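Local coordinates for protein aminotransferase TlmJ (Streptoalloteichus hindustanus, PDB 5UID) that probably transfers amino groups with the help of pyridoxal 5'-phosphate, as a member of the DegT/DnrJ/EryC1 aminotransferase family, at residues F302-A316 / R350-Q362. Numbering follows the deposited sequence.
With SO4 (sulfate ion), chain F.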
loop_
_atom_site.group_PDB
_atom_site.type_symbol
_atom_site.label_atom_id
_atom_site.label_comp_id
_atom_site.label_asym_id
_atom_site.label_seq_id
_atom_site.Cartn_x
_atom_site.Cartn_y
_atom_site.Cartn_z
ATOM N N PHE A 302 16.588 -3.671 17.807
ATOM C CA PHE A 302 17.290 -4.944 17.848
ATOM C C PHE A 302 18.131 -5.029 19.113
ATOM O O PHE A 302 18.686 -4.028 19.578
ATOM C CB PHE A 302 18.232 -5.131 16.645
ATOM C CG PHE A 302 17.539 -5.203 15.319
ATOM C CD1 PHE A 302 16.309 -5.822 15.186
ATOM C CD2 PHE A 302 18.136 -4.659 14.191
ATOM C CE1 PHE A 302 15.684 -5.890 13.956
ATOM C CE2 PHE A 302 17.514 -4.720 12.959
ATOM C CZ PHE A 302 16.287 -5.338 12.841
ATOM N N TYR A 303 18.236 -6.236 19.661
ATOM C CA TYR A 303 19.297 -6.566 20.609
ATOM C C TYR A 303 20.115 -7.681 19.970
ATOM O O TYR A 303 19.749 -8.858 20.052
ATOM C CB TYR A 303 18.752 -6.976 21.972
ATOM C CG TYR A 303 19.845 -7.042 23.013
ATOM C CD1 TYR A 303 20.194 -5.919 23.751
ATOM C CD2 TYR A 303 20.552 -8.217 23.234
ATOM C CE1 TYR A 303 21.202 -5.969 24.695
ATOM C CE2 TYR A 303 21.563 -8.276 24.174
ATOM C CZ TYR A 303 21.883 -7.147 24.901
ATOM O OH TYR A 303 22.886 -7.199 25.841
ATOM N N TRP A 304 21.217 -7.310 19.327
ATOM C CA TRP A 304 22.037 -8.250 18.576
ATOM C C TRP A 304 23.244 -8.664 19.406
ATOM O O TRP A 304 23.932 -7.818 19.985
ATOM C CB TRP A 304 22.484 -7.640 17.245
ATOM C CG TRP A 304 23.402 -6.452 17.370
ATOM C CD1 TRP A 304 24.758 -6.444 17.207
ATOM C CD2 TRP A 304 23.028 -5.100 17.673
ATOM N NE1 TRP A 304 25.250 -5.175 17.389
ATOM C CE2 TRP A 304 24.210 -4.331 17.677
ATOM C CE3 TRP A 304 21.809 -4.466 17.940
ATOM C CZ2 TRP A 304 24.209 -2.962 17.940
ATOM C CZ3 TRP A 304 21.810 -3.107 18.202
ATOM C CH2 TRP A 304 23.002 -2.369 18.199
ATOM N N VAL A 305 23.488 -9.967 19.469
ATOM C CA VAL A 305 24.660 -10.514 20.134
ATOM C C VAL A 305 25.535 -11.174 19.081
ATOM O O VAL A 305 25.047 -11.672 18.059
ATOM C CB VAL A 305 24.280 -11.515 21.244
ATOM C CG1 VAL A 305 23.609 -10.792 22.403
ATOM C CG2 VAL A 305 23.369 -12.600 20.689
ATOM N N ARG A 306 26.841 -11.173 19.334
ATOM C CA ARG A 306 27.820 -11.711 18.403
ATOM C C ARG A 306 28.526 -12.911 19.018
ATOM O O ARG A 306 28.852 -12.913 20.209
ATOM C CB ARG A 306 28.846 -10.645 18.012
ATOM C CG ARG A 306 28.294 -9.558 17.103
ATOM C CD ARG A 306 29.216 -8.351 17.096
ATOM N NE ARG A 306 29.078 -7.573 18.324
ATOM C CZ ARG A 306 30.060 -6.874 18.885
ATOM N NH1 ARG A 306 31.268 -6.864 18.337
ATOM N NH2 ARG A 306 29.835 -6.195 20.001
HETATM N N MSE A 307 28.761 -13.928 18.197
HETATM C CA MSE A 307 29.436 -15.139 18.641
HETATM C C MSE A 307 30.183 -15.777 17.474
HETATM O O MSE A 307 30.109 -15.288 16.347
HETATM C CB MSE A 307 28.429 -16.118 19.247
HETATM C CG MSE A 307 27.384 -16.627 18.269
HETATM SE SE MSE A 307 25.780 -17.306 19.155
HETATM C CE MSE A 307 24.852 -15.620 19.440
ATOM N N ASP A 308 30.915 -16.857 17.741
ATOM C CA ASP A 308 31.656 -17.523 16.677
ATOM C C ASP A 308 30.696 -18.113 15.650
ATOM O O ASP A 308 29.641 -18.652 15.999
ATOM C CB ASP A 308 32.552 -18.619 17.255
ATOM C CG ASP A 308 33.509 -19.189 16.226
ATOM O OD1 ASP A 308 34.485 -18.495 15.872
ATOM O OD2 ASP A 308 33.285 -20.328 15.768
ATOM N N ALA A 309 31.072 -18.005 14.373
ATOM C CA ALA A 309 30.180 -18.420 13.295
ATOM C C ALA A 309 29.854 -19.907 13.362
ATOM O O ALA A 309 28.785 -20.328 12.905
ATOM C CB ALA A 309 30.797 -18.074 11.940
ATOM N N SER A 310 30.750 -20.717 13.930
ATOM C CA SER A 310 30.505 -22.151 14.017
ATOM C C SER A 310 29.404 -22.506 15.007
ATOM O O SER A 310 28.938 -23.651 14.999
ATOM C CB SER A 310 31.795 -22.886 14.394
ATOM O OG SER A 310 32.282 -22.455 15.652
ATOM N N VAL A 311 28.978 -21.569 15.851
ATOM C CA VAL A 311 27.921 -21.826 16.823
ATOM C C VAL A 311 26.705 -20.932 16.633
ATOM O O VAL A 311 25.700 -21.135 17.331
ATOM C CB VAL A 311 28.439 -21.699 18.273
ATOM C CG1 VAL A 311 29.729 -22.484 18.451
ATOM C CG2 VAL A 311 28.625 -20.238 18.655
ATOM N N ARG A 312 26.751 -19.959 15.719
ATOM C CA ARG A 312 25.619 -19.052 15.538
ATOM C C ARG A 312 24.375 -19.807 15.088
ATOM O O ARG A 312 23.295 -19.652 15.669
ATOM C CB ARG A 312 25.979 -17.956 14.530
ATOM C CG ARG A 312 25.094 -16.706 14.576
ATOM C CD ARG A 312 23.785 -16.876 13.804
ATOM N NE ARG A 312 24.008 -17.332 12.436
ATOM C CZ ARG A 312 24.304 -16.528 11.418
ATOM N NH1 ARG A 312 24.488 -17.032 10.207
ATOM N NH2 ARG A 312 24.419 -15.220 11.611
ATOM N N ASP A 313 24.507 -20.625 14.041
ATOM C CA ASP A 313 23.355 -21.357 13.531
ATOM C C ASP A 313 22.871 -22.393 14.538
ATOM O O ASP A 313 21.661 -22.545 14.745
ATOM C CB ASP A 313 23.700 -22.018 12.197
ATOM C CG ASP A 313 24.015 -21.005 11.112
ATOM O OD1 ASP A 313 23.875 -19.790 11.371
ATOM O OD2 ASP A 313 24.403 -21.422 10.002
ATOM N N ALA A 314 23.802 -23.107 15.175
ATOM C CA ALA A 314 23.422 -24.078 16.195
ATOM C C ALA A 314 22.745 -23.405 17.380
ATOM O O ALA A 314 21.886 -24.013 18.032
ATOM C CB ALA A 314 24.651 -24.862 16.655
HETATM N N MSE A 315 23.107 -22.158 17.668
HETATM C CA MSE A 315 22.489 -21.407 18.750
HETATM C C MSE A 315 21.026 -21.100 18.442
HETATM O O MSE A 315 20.155 -21.252 19.300
HETATM C CB MSE A 315 23.247 -20.105 19.001
HETATM C CG MSE A 315 22.775 -19.360 20.225
HETATM SE SE MSE A 315 23.232 -20.324 21.851
HETATM C CE MSE A 315 21.933 -19.511 23.015
ATOM N N ALA A 316 20.766 -20.663 17.208
ATOM C CA ALA A 316 19.398 -20.357 16.806
ATOM C C ALA A 316 18.535 -21.613 16.779
ATOM O O ALA A 316 17.357 -21.569 17.153
ATOM C CB ALA A 316 19.394 -19.666 15.442
ATOM N N ARG A 350 31.231 -10.980 7.640
ATOM C CA ARG A 350 31.467 -11.470 8.995
ATOM C C ARG A 350 30.241 -11.264 9.878
ATOM O O ARG A 350 29.878 -12.145 10.666
ATOM C CB ARG A 350 32.687 -10.771 9.595
ATOM C CG ARG A 350 32.922 -11.084 11.061
ATOM C CD ARG A 350 34.076 -10.272 11.621
ATOM N NE ARG A 350 34.252 -10.489 13.053
ATOM C CZ ARG A 350 35.158 -9.863 13.797
ATOM N NH1 ARG A 350 35.975 -8.976 13.246
ATOM N NH2 ARG A 350 35.246 -10.125 15.094
ATOM N N ALA A 351 29.589 -10.105 9.756
ATOM C CA ALA A 351 28.413 -9.827 10.572
ATOM C C ALA A 351 27.283 -10.803 10.268
ATOM O O ALA A 351 26.550 -11.217 11.173
ATOM C CB ALA A 351 27.952 -8.385 10.355
ATOM N N ALA A 352 27.133 -11.192 8.999
ATOM C CA ALA A 352 26.073 -12.121 8.625
ATOM C C ALA A 352 26.292 -13.517 9.190
ATOM O O ALA A 352 25.325 -14.274 9.335
ATOM C CB ALA A 352 25.950 -12.192 7.103
ATOM N N GLU A 353 27.533 -13.881 9.511
ATOM C CA GLU A 353 27.825 -15.203 10.044
ATOM C C GLU A 353 27.924 -15.242 11.561
ATOM O O GLU A 353 27.859 -16.331 12.140
ATOM C CB GLU A 353 29.135 -15.736 9.453
ATOM C CG GLU A 353 29.050 -16.130 7.993
ATOM C CD GLU A 353 30.382 -16.604 7.448
ATOM O OE1 GLU A 353 31.277 -15.758 7.239
ATOM O OE2 GLU A 353 30.538 -17.826 7.243
ATOM N N GLU A 354 28.070 -14.092 12.217
ATOM C CA GLU A 354 28.352 -14.057 13.643
ATOM C C GLU A 354 27.266 -13.404 14.485
ATOM O O GLU A 354 27.337 -13.483 15.716
ATOM C CB GLU A 354 29.678 -13.326 13.903
ATOM C CG GLU A 354 30.889 -14.011 13.289
ATOM C CD GLU A 354 32.186 -13.283 13.589
ATOM O OE1 GLU A 354 32.127 -12.166 14.146
ATOM O OE2 GLU A 354 33.264 -13.829 13.269
ATOM N N THR A 355 26.270 -12.775 13.872
ATOM C CA THR A 355 25.288 -11.990 14.604
ATOM C C THR A 355 23.981 -12.759 14.741
ATOM O O THR A 355 23.553 -13.452 13.814
ATOM C CB THR A 355 25.033 -10.651 13.906
ATOM O OG1 THR A 355 26.286 -10.057 13.542
ATOM C CG2 THR A 355 24.285 -9.701 14.827
ATOM N N LEU A 356 23.360 -12.636 15.911
ATOM C CA LEU A 356 22.046 -13.203 16.173
ATOM C C LEU A 356 21.237 -12.177 16.952
ATOM O O LEU A 356 21.741 -11.588 17.914
ATOM C CB LEU A 356 22.145 -14.514 16.960
ATOM C CG LEU A 356 20.853 -15.327 17.074
ATOM C CD1 LEU A 356 20.445 -15.863 15.711
ATOM C CD2 LEU A 356 21.002 -16.460 18.080
ATOM N N CYS A 357 19.995 -11.959 16.533
ATOM C CA CYS A 357 19.115 -10.979 17.155
ATOM C C CYS A 357 18.173 -11.676 18.129
ATOM O O CYS A 357 17.473 -12.622 17.754
ATOM C CB CYS A 357 18.319 -10.221 16.093
ATOM S SG CYS A 357 19.354 -9.360 14.886
ATOM N N LEU A 358 18.158 -11.202 19.375
ATOM C CA LEU A 358 17.347 -11.762 20.445
ATOM C C LEU A 358 16.025 -11.018 20.564
ATOM O O LEU A 358 15.916 -9.859 20.152
ATOM C CB LEU A 358 18.107 -11.688 21.769
ATOM C CG LEU A 358 19.506 -12.303 21.817
ATOM C CD1 LEU A 358 20.054 -12.227 23.232
ATOM C CD2 LEU A 358 19.500 -13.738 21.311
ATOM N N PRO A 359 14.998 -11.663 21.119
ATOM C CA PRO A 359 13.702 -10.992 21.288
ATOM C C PRO A 359 13.832 -9.668 22.028
ATOM O O PRO A 359 14.440 -9.587 23.097
ATOM C CB PRO A 359 12.889 -12.009 22.097
ATOM C CG PRO A 359 13.478 -13.325 21.733
ATOM C CD PRO A 359 14.947 -13.074 21.546
ATOM N N LEU A 360 13.254 -8.618 21.444
ATOM C CA LEU A 360 13.287 -7.290 22.055
ATOM C C LEU A 360 12.043 -6.535 21.595
ATOM O O LEU A 360 11.985 -6.074 20.450
ATOM C CB LEU A 360 14.561 -6.546 21.684
ATOM C CG LEU A 360 14.675 -5.122 22.233
ATOM C CD1 LEU A 360 14.637 -5.128 23.753
ATOM C CD2 LEU A 360 15.942 -4.450 21.721
ATOM N N HIS A 361 11.064 -6.412 22.488
ATOM C CA HIS A 361 9.849 -5.649 22.228
ATOM C C HIS A 361 9.142 -5.422 23.555
ATOM O O HIS A 361 9.394 -6.127 24.537
ATOM C CB HIS A 361 8.928 -6.361 21.230
ATOM C CG HIS A 361 8.587 -7.766 21.617
ATOM N ND1 HIS A 361 7.610 -8.067 22.541
ATOM C CD2 HIS A 361 9.097 -8.952 21.210
ATOM C CE1 HIS A 361 7.529 -9.379 22.683
ATOM N NE2 HIS A 361 8.424 -9.939 21.888
ATOM N N GLN A 362 8.252 -4.428 23.572
ATOM C CA GLN A 362 7.611 -4.037 24.823
ATOM C C GLN A 362 6.537 -5.014 25.281
ATOM O O GLN A 362 5.943 -4.787 26.340
ATOM C CB GLN A 362 7.014 -2.630 24.707
ATOM C CG GLN A 362 5.862 -2.497 23.725
ATOM C CD GLN A 362 6.333 -2.291 22.301
ATOM O OE1 GLN A 362 7.531 -2.346 22.015
ATOM N NE2 GLN A 362 5.393 -2.041 21.398
HETATM S S SO4 F . 33.129 -4.607 20.635
HETATM O O1 SO4 F . 34.227 -4.309 21.550
HETATM O O2 SO4 F . 33.331 -3.885 19.383
HETATM O O3 SO4 F . 33.094 -6.042 20.373
HETATM O O4 SO4 F . 31.865 -4.188 21.239
HETATM O O HOH W 1 16.648 -8.205 18.236
HETATM O O HOH W 2 33.636 -16.524 13.819
#
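Strands 303-306 and 355-358 pair antiparallel, and helix 309-316 folds back over the face bearing Val305 and Leu356. These two make a hydrogen-bonded pair: Val305 N gives to Leu356 O at 2.8 Å and Leu356 N to Val305 O at 2.9 Å. Beyond the strand pair, Met307 N hydrogen-bonds Glu354 O, on the last residue of helix 350-354. Arg312 ties the helix to the turn where helix 350-354 becomes strand. It sends CG away from its backbone N (chi1 -161°) and then bends at chi2 and chi3, which carries the guanidinium to Glu353 O, 3.6 Å above its plane. In that plane, NH2 reaches both Ala352 O, at 2.6 Å, and Thr355 O, at 3.0 Å, while NE is fixed by a salt bridge to Asp313 OD1. A leucine here would probably leave those two carbonyls without their shared donor and Asp313 without its charged mate. Leu356, its CG also anti to N (chi1 -169°), splays its methyls under the helix: CD1 meets Ala316 CB at 4.0 Å, CD2 meets CG of selenomethionine Met315, and its CB receives the CE methyl of Met307, likewise a selenomethionine, at 3.8 Å. On the other face Thr355 CG2 packs against Trp304 CB at 3.7 Å. Beyond this sheet, Leu358 rests on helix 366-383 and Tyr303 on helix 249-280, where its OH is hydrogen-bonded to Asp277 OD1, while Trp234 of the second subunit packs on Arg312.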